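Local coordinates for malate Synthase (PDB 3OYZ), which catalyses the Claisen condensation of acetyl-CoA with glyoxylate and the hydrolysis of the resulting malyl-CoA to malate and CoA in the glyoxylate cycle, at the potassium ion site. Coordinates in Å, arbitrary orientation; residue numbers count along the deposited sequence, not the author numbering. Chains: chain A/B, Malate Synthase.

The potassium ion site. Residues chain A 217-218, 220-221, 227, 251-253; chain B 196-198. With K (potassium ion), chain C; CL (chloride ion), chain D.
With OG anti to its backbone N (chi1 173°), A:Ser217 turns its hydroxyl back alongside its own carbonyl, whereas A:Ser221, one helical turn on, has OG beside its backbone N (chi1 -73°); both hydroxyls thus meet at one potassium ion. A:Ser217 OG lies 2.7 Å from K, and its helix carbonyl O binds more loosely. The main-chain O of A:Gly252, A:Ser221 OG and a chloride join them in a distorted shell of at least six ligands. From the neighbouring subunit comes B:Met197 O, 2.7 Å from K. Each hydroxyl spends its hydrogen on a carbonyl lone pair, in plane: A:Ser217 OG on A:Lys251 O at 2.7 Å, A:Ser221 OG across the interface on B:Asp196 O at 3.0 Å. An alanine in place of A:Ser217 would remove the hydroxyl and its bond to A:Lys251 O, and would probably loosen both the ion and the A:Lys251-A:Gly252 loop segment. The bent side chain of B:Met197 lies over the same helix, its CE 3.5 Å from A:Ser217 OG. The chloride, almost wholly buried and possibly from crystallisation, sits 3.1 Å from K; B:Arg198 NH2 approaches CL at 3.3 Å, and its charge may help offset the anion's. A:Ala227 turns backbone N and methyl to the chloride; A:Ala220's methyl flanks it. The site joins helix 210-223 and the loop after helix 238-249 to the end of helix 190-197 of the next subunit in the trimer; its centre lies about 25 Å from A:Asp388, the predicted proton acceptor, suggesting a structural role.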
ATOM      1  N   SER A 217       1.200   2.597 -10.519  1.00 27.98           N
ATOM      2  CA  SER A 217       2.373   3.437 -10.808  1.00 29.69           C
ATOM      3  C   SER A 217       3.730   2.749 -10.671  1.00 29.18           C
ATOM      4  O   SER A 217       4.582   2.839 -11.571  1.00 28.63           O
ATOM      5  CB  SER A 217       2.288   4.741  -9.986  1.00 30.82           C
ATOM      6  OG  SER A 217       3.543   5.440 -10.195  1.00 34.58           O
ATOM      7  N   ARG A 218       3.946   1.978  -9.582  1.00 26.80           N
ATOM      8  CA  ARG A 218       5.106   1.125  -9.382  1.00 26.14           C
ATOM      9  C   ARG A 218       5.250   0.087 -10.455  1.00 25.67           C
ATOM     10  O   ARG A 218       6.336  -0.087 -11.036  1.00 27.09           O
ATOM     11  CB  ARG A 218       4.962   0.440  -7.979  1.00 22.55           C
ATOM     12  CG  ARG A 218       6.005  -0.634  -7.738  1.00 29.20           C
ATOM     13  CD  ARG A 218       5.638  -1.137  -6.349  1.00 27.85           C
ATOM     14  NE  ARG A 218       4.514  -2.066  -6.456  1.00 27.43           N
ATOM     15  CZ  ARG A 218       3.925  -2.680  -5.437  1.00 32.70           C
ATOM     16  NH1 ARG A 218       4.356  -2.488  -4.198  1.00 26.97           N
ATOM     17  NH2 ARG A 218       3.023  -3.614  -5.707  1.00 28.52           N
ATOM     18  N   ALA A 220       4.146   0.118 -13.489  1.00 27.95           N
ATOM     19  CA  ALA A 220       4.562   0.704 -14.759  1.00 27.28           C
ATOM     20  C   ALA A 220       5.997   1.134 -14.760  1.00 28.40           C
ATOM     21  O   ALA A 220       6.737   0.887 -15.727  1.00 29.00           O
ATOM     22  CB  ALA A 220       3.648   1.948 -15.075  1.00 27.07           C
ATOM     23  N   SER A 221       6.426   1.769 -13.670  1.00 30.86           N
ATOM     24  CA  SER A 221       7.853   2.109 -13.598  1.00 31.83           C
ATOM     25  C   SER A 221       8.760   0.883 -13.673  1.00 32.99           C
ATOM     26  O   SER A 221       9.824   0.878 -14.321  1.00 30.11           O
ATOM     27  CB  SER A 221       8.112   3.005 -12.358  1.00 29.16           C
ATOM     28  OG  SER A 221       7.576   4.340 -12.649  1.00 38.59           O
ATOM     29  N   ALA A 227       1.481   4.551 -16.411  1.00 27.86           N
ATOM     30  CA  ALA A 227       0.367   4.340 -15.478  1.00 27.46           C
ATOM     31  C   ALA A 227      -0.654   5.457 -15.722  1.00 30.53           C
ATOM     32  O   ALA A 227      -0.230   6.602 -15.854  1.00 32.60           O
ATOM     33  CB  ALA A 227       0.838   4.448 -14.008  1.00 26.12           C
ATOM     34  N   LYS A 251       1.888  10.375  -6.826  1.00 33.98           N
ATOM     35  CA  LYS A 251       2.154   8.924  -6.830  0.50 34.42           C
ATOM     36  C   LYS A 251       2.897   8.547  -8.110  1.00 34.18           C
ATOM     37  O   LYS A 251       3.255   7.395  -8.302  1.00 35.13           O
ATOM     38  CB  LYS A 251       0.839   8.122  -6.790  0.50 34.01           C
ATOM     39  CG  LYS A 251      -0.050   8.415  -5.564  0.50 37.06           C
ATOM     40  CD  LYS A 251      -1.323   7.586  -5.565  0.50 35.76           C
ATOM     41  CE  LYS A 251      -1.992   7.498  -4.200  0.50 35.87           C
ATOM     42  NZ  LYS A 251      -1.802   8.623  -3.248  0.50 33.72           N
ATOM     43  N   GLY A 252       3.122   9.502  -9.016  1.00 33.28           N
ATOM     44  CA  GLY A 252       3.781   9.182 -10.288  1.00 33.03           C
ATOM     45  C   GLY A 252       2.799   8.660 -11.338  1.00 31.31           C
ATOM     46  O   GLY A 252       3.175   8.074 -12.353  1.00 31.95           O
ATOM     47  N   MET A 253       1.512   8.819 -11.088  1.00 32.02           N
ATOM     48  CA  MET A 253       0.501   8.438 -12.074  1.00 32.99           C
ATOM     49  C   MET A 253       0.039   9.711 -12.802  1.00 32.06           C
ATOM     50  O   MET A 253      -0.756  10.489 -12.290  1.00 34.49           O
ATOM     51  CB  MET A 253      -0.665   7.751 -11.366  1.00 31.83           C
ATOM     52  CG  MET A 253      -1.829   7.306 -12.240  1.00 34.52           C
ATOM     53  SD  MET A 253      -3.006   6.341 -11.182  1.00 38.18           S
ATOM     54  CE  MET A 253      -2.206   4.788 -11.593  1.00 32.82           C
TER
ATOM     55  N   ASP B 196      12.280   7.952 -10.294  1.00 32.03           N
ATOM     56  CA  ASP B 196      12.001   6.680 -10.970  1.00 29.69           C
ATOM     57  C   ASP B 196      10.511   6.493 -11.159  1.00 29.56           C
ATOM     58  O   ASP B 196      10.087   5.968 -12.176  1.00 31.65           O
ATOM     59  CB  ASP B 196      12.681   5.526 -10.176  1.00 29.66           C
ATOM     60  CG  ASP B 196      12.496   4.143 -10.895  1.00 37.59           C
ATOM     61  OD1 ASP B 196      13.176   3.941 -11.913  1.00 35.11           O
ATOM     62  OD2 ASP B 196      11.662   3.277 -10.512  1.00 37.79           O
ATOM     63  N   MET B 197       9.691   6.917 -10.191  1.00 30.58           N
ATOM     64  CA  MET B 197       8.246   6.810 -10.247  1.00 30.02           C
ATOM     65  C   MET B 197       7.646   7.935 -11.118  1.00 33.32           C
ATOM     66  O   MET B 197       6.435   7.831 -11.465  1.00 31.33           O
ATOM     67  CB  MET B 197       7.634   6.812  -8.817  1.00 30.90           C
ATOM     68  CG  MET B 197       8.137   5.573  -7.922  1.00 29.49           C
ATOM     69  SD  MET B 197       7.155   4.114  -8.543  1.00 34.01           S
ATOM     70  CE  MET B 197       5.660   4.401  -7.580  1.00 29.56           C
ATOM     71  N   ARG B 198       8.451   8.946 -11.494  1.00 32.81           N
ATOM     72  CA  ARG B 198       7.938  10.092 -12.298  1.00 35.56           C
ATOM     73  C   ARG B 198       6.900  10.923 -11.531  1.00 36.49           C
ATOM     74  O   ARG B 198       5.968  11.457 -12.110  1.00 37.78           O
ATOM     75  CB  ARG B 198       7.453   9.766 -13.729  1.00 36.60           C
ATOM     76  CG  ARG B 198       8.512   8.943 -14.486  1.00 37.37           C
ATOM     77  CD  ARG B 198       8.356   8.766 -15.982  1.00 41.43           C
ATOM     78  NE  ARG B 198       7.021   8.329 -16.342  1.00 36.73           N
ATOM     79  CZ  ARG B 198       6.580   8.364 -17.599  1.00 42.64           C
ATOM     80  NH1 ARG B 198       7.380   8.820 -18.572  1.00 41.63           N
ATOM     81  NH2 ARG B 198       5.346   7.974 -17.871  1.00 37.57           N
TER
HETATM   82  K     K C 602       5.003   5.768 -12.452  1.00 37.10           K
HETATM   83 CL    CL D 705       4.275   5.983 -15.433  1.00 34.51          CL